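Local coordinates for D-glyceraldehyde dehydrogenase (NADP(+)) (Thermoplasma acidophilum, PDB 5IZD), which oxidises D-glyceraldehyde to (R)-glycerate with NADP(+) in the non-phosphorylated Entner-Doudoroff pathway of this archaeon, at the interface of chains A and B and the interface of chains A and C. Numbering follows the deposited sequence. Chains: chain A/B/C, D-glyceraldehyde dehydrogenase (NADP(+)).

Contact 1: the interface of chains A and B. Residues chain A 482, 484; chain B 267-268, 414, 436-438.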
loop_
_atom_site.group_PDB
_atom_site.type_symbol
_atom_site.label_atom_id
_atom_site.label_comp_id
_atom_site.label_asym_id
_atom_site.label_seq_id
_atom_site.Cartn_x
_atom_site.Cartn_y
_atom_site.Cartn_z
ATOM N N LEU A 482 24.953 -24.303 1.143
ATOM C CA LEU A 482 23.515 -24.541 1.158
ATOM C C LEU A 482 23.134 -25.892 1.782
ATOM O O LEU A 482 23.876 -26.874 1.632
ATOM C CB LEU A 482 22.977 -24.535 -0.268
ATOM C CG LEU A 482 23.013 -23.171 -0.977
ATOM C CD1 LEU A 482 22.681 -23.398 -2.460
ATOM C CD2 LEU A 482 22.064 -22.164 -0.348
ATOM N N ILE A 484 19.792 -28.358 1.564
ATOM C CA ILE A 484 18.514 -28.550 0.907
ATOM C C ILE A 484 17.977 -29.885 1.418
ATOM O O ILE A 484 18.643 -30.928 1.329
ATOM C CB ILE A 484 18.630 -28.556 -0.638
ATOM C CG1 ILE A 484 19.299 -27.259 -1.142
ATOM C CG2 ILE A 484 17.252 -28.703 -1.274
ATOM C CD1 ILE A 484 19.468 -27.155 -2.662
ATOM N N LYS B 267 24.458 -28.515 -5.915
ATOM C CA LYS B 267 23.381 -28.813 -4.980
ATOM C C LYS B 267 22.046 -28.305 -5.491
ATOM O O LYS B 267 21.111 -29.061 -5.579
ATOM C CB LYS B 267 23.617 -28.230 -3.584
ATOM C CG LYS B 267 24.592 -29.006 -2.773
ATOM C CD LYS B 267 24.847 -28.285 -1.462
ATOM C CE LYS B 267 25.867 -29.069 -0.624
ATOM N NZ LYS B 267 26.230 -28.190 0.539
ATOM N N THR B 268 21.980 -27.017 -5.795
ATOM C CA THR B 268 20.764 -26.383 -6.341
ATOM C C THR B 268 20.283 -26.984 -7.663
ATOM O O THR B 268 19.098 -27.085 -7.881
ATOM C CB THR B 268 20.949 -24.859 -6.469
ATOM O OG1 THR B 268 21.253 -24.346 -5.169
ATOM C CG2 THR B 268 19.719 -24.176 -6.973
ATOM N N PHE B 414 23.771 -18.344 -10.670
ATOM C CA PHE B 414 24.863 -18.496 -9.694
ATOM C C PHE B 414 26.047 -17.636 -10.097
ATOM O O PHE B 414 26.633 -17.818 -11.169
ATOM C CB PHE B 414 25.226 -19.977 -9.485
ATOM C CG PHE B 414 24.279 -20.687 -8.547
ATOM C CD1 PHE B 414 23.035 -21.080 -8.970
ATOM C CD2 PHE B 414 24.636 -20.918 -7.222
ATOM C CE1 PHE B 414 22.142 -21.693 -8.102
ATOM C CE2 PHE B 414 23.752 -21.514 -6.347
ATOM C CZ PHE B 414 22.501 -21.892 -6.795
ATOM N N ASN B 436 21.692 -17.707 -6.281
ATOM C CA ASN B 436 22.536 -18.436 -5.339
ATOM C C ASN B 436 21.722 -19.241 -4.295
ATOM O O ASN B 436 22.142 -19.446 -3.191
ATOM C CB ASN B 436 23.582 -17.521 -4.690
ATOM C CG ASN B 436 24.499 -16.864 -5.724
ATOM O OD1 ASN B 436 24.984 -17.526 -6.679
ATOM N ND2 ASN B 436 24.766 -15.566 -5.544
ATOM N N MET B 437 20.548 -19.675 -4.701
ATOM C CA MET B 437 19.709 -20.539 -3.905
ATOM C C MET B 437 18.715 -21.281 -4.784
ATOM O O MET B 437 18.437 -20.860 -5.944
ATOM C CB MET B 437 18.942 -19.724 -2.868
ATOM C CG MET B 437 18.151 -18.548 -3.445
ATOM S SD MET B 437 17.274 -17.687 -2.140
ATOM C CE MET B 437 15.916 -18.794 -1.837
ATOM N N PRO B 438 18.117 -22.340 -4.209
ATOM C CA PRO B 438 17.088 -23.072 -4.917
ATOM C C PRO B 438 15.732 -22.453 -4.652
ATOM O O PRO B 438 15.592 -21.622 -3.741
ATOM C CB PRO B 438 17.164 -24.454 -4.272
ATOM C CG PRO B 438 17.505 -24.156 -2.834
ATOM C CD PRO B 438 18.484 -23.020 -2.930
#
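A:Ile484 points its end methyl at the ring of B:Pro438 at the apolar centre of this dimer contact, in which the C-terminal tail of one aldehyde dehydrogenase subunit lies against another. The isoleucine delta-methyl CD1 comes to 3.6 Å from the ring carbon CG of B:Pro438 and also lies 4.0 Å from CA of B:Thr268, so it touches both the proline and helix 262-274. Its CG1 stands anti to its own carbonyl carbon (chi1 -56°) and the branch continues fully extended to CD1, which gives the side chain the length to reach both. Proline suits the opposite wall because its closed ring offers a rigid carbon surface.

Beside this centre, A:Leu482 forks toward a more mixed surface. Its CD1 is turned to the hydroxyl OG1 of B:Thr268, at 3.2 Å, while CD2 lies 3.9 Å from the backbone O of B:Asn436. B:Phe414 lies behind the leucine and barely touches it, CE2 of B:Phe414 being 4.5 Å from CD1 of A:Leu482. Within chain B, CA of B:Asn436 packs 3.5 Å above one face of that ring, toward its rim.

At the polar rim, the side chain of B:Lys267 carries its amino group to the tail backbone, where NZ donates a hydrogen bond of 2.9 Å to O of A:Leu482. NZ lies in the carbonyl plane, with a C=O...N angle of 153°. A long lysine suits this place because its extended methylene chain reaches from the helix to the tail backbone.

Contact 2: the interface of chains A and C. Residues chain A 122, 131, 133; chain C 122, 133, 135.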
loop_
_atom_site.group_PDB
_atom_site.type_symbol
_atom_site.label_atom_id
_atom_site.label_comp_id
_atom_site.label_asym_id
_atom_site.label_seq_id
_atom_site.Cartn_x
_atom_site.Cartn_y
_atom_site.Cartn_z
ATOM N N VAL A 122 10.030 -5.182 -0.868
ATOM C CA VAL A 122 11.077 -6.059 -0.311
ATOM C C VAL A 122 10.399 -6.870 0.767
ATOM O O VAL A 122 9.790 -6.299 1.703
ATOM C CB VAL A 122 12.219 -5.290 0.332
ATOM C CG1 VAL A 122 13.300 -6.276 0.814
ATOM C CG2 VAL A 122 12.861 -4.331 -0.628
ATOM N N LYS A 131 16.441 -12.471 1.191
ATOM C CA LYS A 131 15.360 -11.493 0.942
ATOM C C LYS A 131 14.699 -11.818 -0.391
ATOM O O LYS A 131 15.282 -12.489 -1.248
ATOM C CB LYS A 131 15.877 -10.030 0.934
ATOM C CG LYS A 131 16.456 -9.536 2.282
ATOM C CD LYS A 131 15.367 -9.415 3.355
ATOM C CE LYS A 131 15.843 -8.991 4.735
ATOM N NZ LYS A 131 16.651 -10.045 5.427
ATOM N N PHE A 133 13.052 -9.641 -3.451
ATOM C CA PHE A 133 12.868 -8.313 -4.016
ATOM C C PHE A 133 11.757 -8.408 -5.053
ATOM O O PHE A 133 11.799 -9.235 -5.990
ATOM C CB PHE A 133 14.175 -7.796 -4.602
ATOM C CG PHE A 133 15.256 -7.660 -3.594
ATOM C CD1 PHE A 133 15.289 -6.575 -2.742
ATOM C CD2 PHE A 133 16.181 -8.688 -3.384
ATOM C CE1 PHE A 133 16.250 -6.489 -1.733
ATOM C CE2 PHE A 133 17.171 -8.575 -2.425
ATOM C CZ PHE A 133 17.201 -7.466 -1.588
ATOM N N VAL C 122 10.921 -0.981 -2.936
ATOM C CA VAL C 122 12.010 -0.773 -3.922
ATOM C C VAL C 122 11.544 0.346 -4.813
ATOM O O VAL C 122 10.443 0.233 -5.404
ATOM C CB VAL C 122 12.267 -1.998 -4.810
ATOM C CG1 VAL C 122 13.436 -1.707 -5.768
ATOM C CG2 VAL C 122 12.566 -3.221 -3.938
ATOM N N PHE C 133 16.552 0.786 -2.149
ATOM C CA PHE C 133 15.860 -0.267 -1.368
ATOM C C PHE C 133 15.416 0.308 -0.025
ATOM O O PHE C 133 16.218 0.937 0.670
ATOM C CB PHE C 133 16.836 -1.455 -1.195
ATOM C CG PHE C 133 17.252 -2.070 -2.509
ATOM C CD1 PHE C 133 16.387 -2.911 -3.203
ATOM C CD2 PHE C 133 18.438 -1.715 -3.133
ATOM C CE1 PHE C 133 16.748 -3.453 -4.444
ATOM C CE2 PHE C 133 18.784 -2.246 -4.381
ATOM C CZ PHE C 133 17.950 -3.115 -5.025
ATOM N N TYR C 135 14.094 -0.890 3.512
ATOM C CA TYR C 135 13.820 -2.001 4.417
ATOM C C TYR C 135 13.070 -1.487 5.626
ATOM O O TYR C 135 13.316 -0.370 6.078
ATOM C CB TYR C 135 15.136 -2.616 4.897
ATOM C CG TYR C 135 15.910 -3.482 3.929
ATOM C CD1 TYR C 135 15.868 -3.300 2.564
ATOM C CD2 TYR C 135 16.741 -4.489 4.414
ATOM C CE1 TYR C 135 16.622 -4.096 1.709
ATOM C CE2 TYR C 135 17.472 -5.310 3.570
ATOM C CZ TYR C 135 17.411 -5.097 2.212
ATOM O OH TYR C 135 18.174 -5.881 1.397
#
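This is a strand-bearing, apolar patch of the interface between subunits A and C, part of a two-fold symmetric surface that helps build the homotetramer, a dimer of dimers. Strands 120-124 and 130-138 of both chains supply its side chains. A:Val122 and C:Val122 cross at about a right angle, their CG2 methyls 3.5 Å apart. In each valine CG1 is anti to the backbone N (chi1 -177° in chain A), which leaves CG2 as the branch that meets its counterpart. A short beta-branched residue suits a strand and allows close approach here.

Next to the valines, A:Phe133 and C:Phe133 meet edge-to-face, with their planes inclined by 68° and their centroids 5.3 Å apart. CD1 of A:Phe133 is 3.8 Å from CE1 of C:Phe133, so the two flat rings interlock without stacking in parallel.

C:Tyr135 extends the patch across chain A. Its ring carbon CE1 lies 4.1 Å from CG1 of A:Val122, and on its other flank CE2 is 4.2 Å from CE of A:Lys131. The lysine is bent at chi2 and chi4 and contributes aliphatic carbon to this contact. Tyrosine combines a broad apolar ring with a polar end: its phenolic OH sits in plane at the edge of the A:Phe133 ring, 3.5 Å from CZ.

Contact 3: the interface of chains A and B. Residues chain A 484, 486-487, 492; chain B 267-268, 270-271.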
loop_
_atom_site.group_PDB
_atom_site.type_symbol
_atom_site.label_atom_id
_atom_site.label_comp_id
_atom_site.label_asym_id
_atom_site.label_seq_id
_atom_site.Cartn_x
_atom_site.Cartn_y
_atom_site.Cartn_z
ATOM N N ILE A 484 19.792 -28.358 1.564
ATOM C CA ILE A 484 18.514 -28.550 0.907
ATOM C C ILE A 484 17.977 -29.885 1.418
ATOM O O ILE A 484 18.643 -30.928 1.329
ATOM C CB ILE A 484 18.630 -28.556 -0.638
ATOM C CG1 ILE A 484 19.299 -27.259 -1.142
ATOM C CG2 ILE A 484 17.252 -28.703 -1.274
ATOM C CD1 ILE A 484 19.468 -27.155 -2.662
ATOM N N THR A 486 16.036 -32.201 0.560
ATOM C CA THR A 486 15.927 -33.417 -0.251
ATOM C C THR A 486 17.177 -33.816 -1.013
ATOM O O THR A 486 17.131 -34.756 -1.801
ATOM C CB THR A 486 14.779 -33.287 -1.261
ATOM O OG1 THR A 486 14.985 -32.113 -2.090
ATOM C CG2 THR A 486 13.443 -33.184 -0.490
ATOM N N VAL A 487 18.273 -33.091 -0.805
ATOM C CA VAL A 487 19.550 -33.369 -1.434
ATOM C C VAL A 487 20.506 -33.847 -0.307
ATOM O O VAL A 487 20.806 -33.110 0.614
ATOM C CB VAL A 487 20.095 -32.112 -2.173
ATOM C CG1 VAL A 487 21.496 -32.350 -2.676
ATOM C CG2 VAL A 487 19.155 -31.676 -3.311
ATOM N N PHE A 492 28.087 -34.600 -1.156
ATOM C CA PHE A 492 29.102 -33.545 -1.187
ATOM C C PHE A 492 30.213 -33.711 -0.130
ATOM O O PHE A 492 31.023 -32.814 0.037
ATOM C CB PHE A 492 28.389 -32.182 -1.110
ATOM C CG PHE A 492 27.549 -31.905 -2.340
ATOM C CD1 PHE A 492 26.268 -32.411 -2.451
ATOM C CD2 PHE A 492 28.105 -31.243 -3.437
ATOM C CE1 PHE A 492 25.518 -32.202 -3.614
ATOM C CE2 PHE A 492 27.358 -31.017 -4.596
ATOM C CZ PHE A 492 26.064 -31.505 -4.685
ATOM N N LYS B 267 24.458 -28.515 -5.915
ATOM C CA LYS B 267 23.381 -28.813 -4.980
ATOM C C LYS B 267 22.046 -28.305 -5.491
ATOM O O LYS B 267 21.111 -29.061 -5.579
ATOM C CB LYS B 267 23.617 -28.230 -3.584
ATOM C CG LYS B 267 24.592 -29.006 -2.773
ATOM C CD LYS B 267 24.847 -28.285 -1.462
ATOM C CE LYS B 267 25.867 -29.069 -0.624
ATOM N NZ LYS B 267 26.230 -28.190 0.539
ATOM N N THR B 268 21.980 -27.017 -5.795
ATOM C CA THR B 268 20.764 -26.383 -6.341
ATOM C C THR B 268 20.283 -26.984 -7.663
ATOM O O THR B 268 19.098 -27.085 -7.881
ATOM C CB THR B 268 20.949 -24.859 -6.469
ATOM O OG1 THR B 268 21.253 -24.346 -5.169
ATOM C CG2 THR B 268 19.719 -24.176 -6.973
ATOM N N LEU B 270 20.790 -30.222 -8.618
ATOM C CA LEU B 270 20.177 -31.548 -8.268
ATOM C C LEU B 270 18.757 -31.357 -7.802
ATOM O O LEU B 270 17.880 -32.064 -8.244
ATOM C CB LEU B 270 20.931 -32.309 -7.209
ATOM C CG LEU B 270 22.351 -32.745 -7.565
ATOM C CD1 LEU B 270 22.986 -33.404 -6.349
ATOM C CD2 LEU B 270 22.446 -33.684 -8.759
ATOM N N TRP B 271 18.529 -30.334 -6.980
ATOM C CA TRP B 271 17.203 -29.991 -6.558
ATOM C C TRP B 271 16.328 -29.532 -7.741
ATOM O O TRP B 271 15.251 -30.085 -7.963
ATOM C CB TRP B 271 17.208 -28.933 -5.440
ATOM C CG TRP B 271 15.803 -28.539 -5.156
ATOM C CD1 TRP B 271 14.920 -29.161 -4.301
ATOM C CD2 TRP B 271 15.073 -27.520 -5.809
ATOM N NE1 TRP B 271 13.698 -28.571 -4.402
ATOM C CE2 TRP B 271 13.766 -27.556 -5.309
ATOM C CE3 TRP B 271 15.401 -26.571 -6.766
ATOM C CZ2 TRP B 271 12.781 -26.677 -5.742
ATOM C CZ3 TRP B 271 14.424 -25.701 -7.222
ATOM C CH2 TRP B 271 13.124 -25.751 -6.703
#
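The tail backbone is extended at A:Ile484 and A:Val487 but turns at A:Thr486 (phi -99°, psi 5°), and it passes helix 262-274 of chain B, where B:Lys267, B:Leu270 and B:Trp271 have helical backbones. At one end, A:Phe492 lies across the lysine's aliphatic part, with CG of B:Lys267 over the ring face in a CH-pi contact, 3.6 Å from the ring centroid. Farther along, CE of B:Lys267 is 3.7 Å from CG of A:Phe492. The side chains of B:Leu270 and A:Phe492 point toward each other, CD1 of B:Leu270 lying beside the ring edge, 3.9 Å from CE1 of A:Phe492. An alanine in place of A:Phe492 is likely to deprive the B:Lys267 methylenes of their aromatic cover and open a gap beside B:Leu270.

In the middle, the branched A:Val487 fits the helix surface, with CG2 4.0 Å from CB of B:Trp271 and CG1 4.1 Å from CD1 of B:Leu270. The indole reaches the other end of the patch because its CG stands anti to the helix backbone N (chi1 175°). There CG2 of A:Ile484 meets CD1 of B:Trp271 at 3.8 Å, and OG1 of A:Thr486 lies in plane at the indole edge. In the fold, the C-terminal tail of chain A, whose last 3-10 helix is 489-492, thus runs over helix 262-274 of its neighbour.

Contact 1 and contact 3 are neighbouring parts of the A-B interface, with C-alpha centres about 7 Å apart, and they share A:Ile484, B:Lys267 and B:Thr268. Together they lay one C-terminal tail over helix 262-274 of chain B, so the same helix serves successive stretches of the tail. Contact 2 belongs to the A-C interface; its C-alpha centre is about 21 Å from that of contact 1 and about 27 Å from that of contact 3, and it shares no residue with either. Chain A thus uses separate surfaces for chains B and C, in keeping with a dimer of dimers. The centre of contact 1 is about 20 Å from B:Glu247 of the active site.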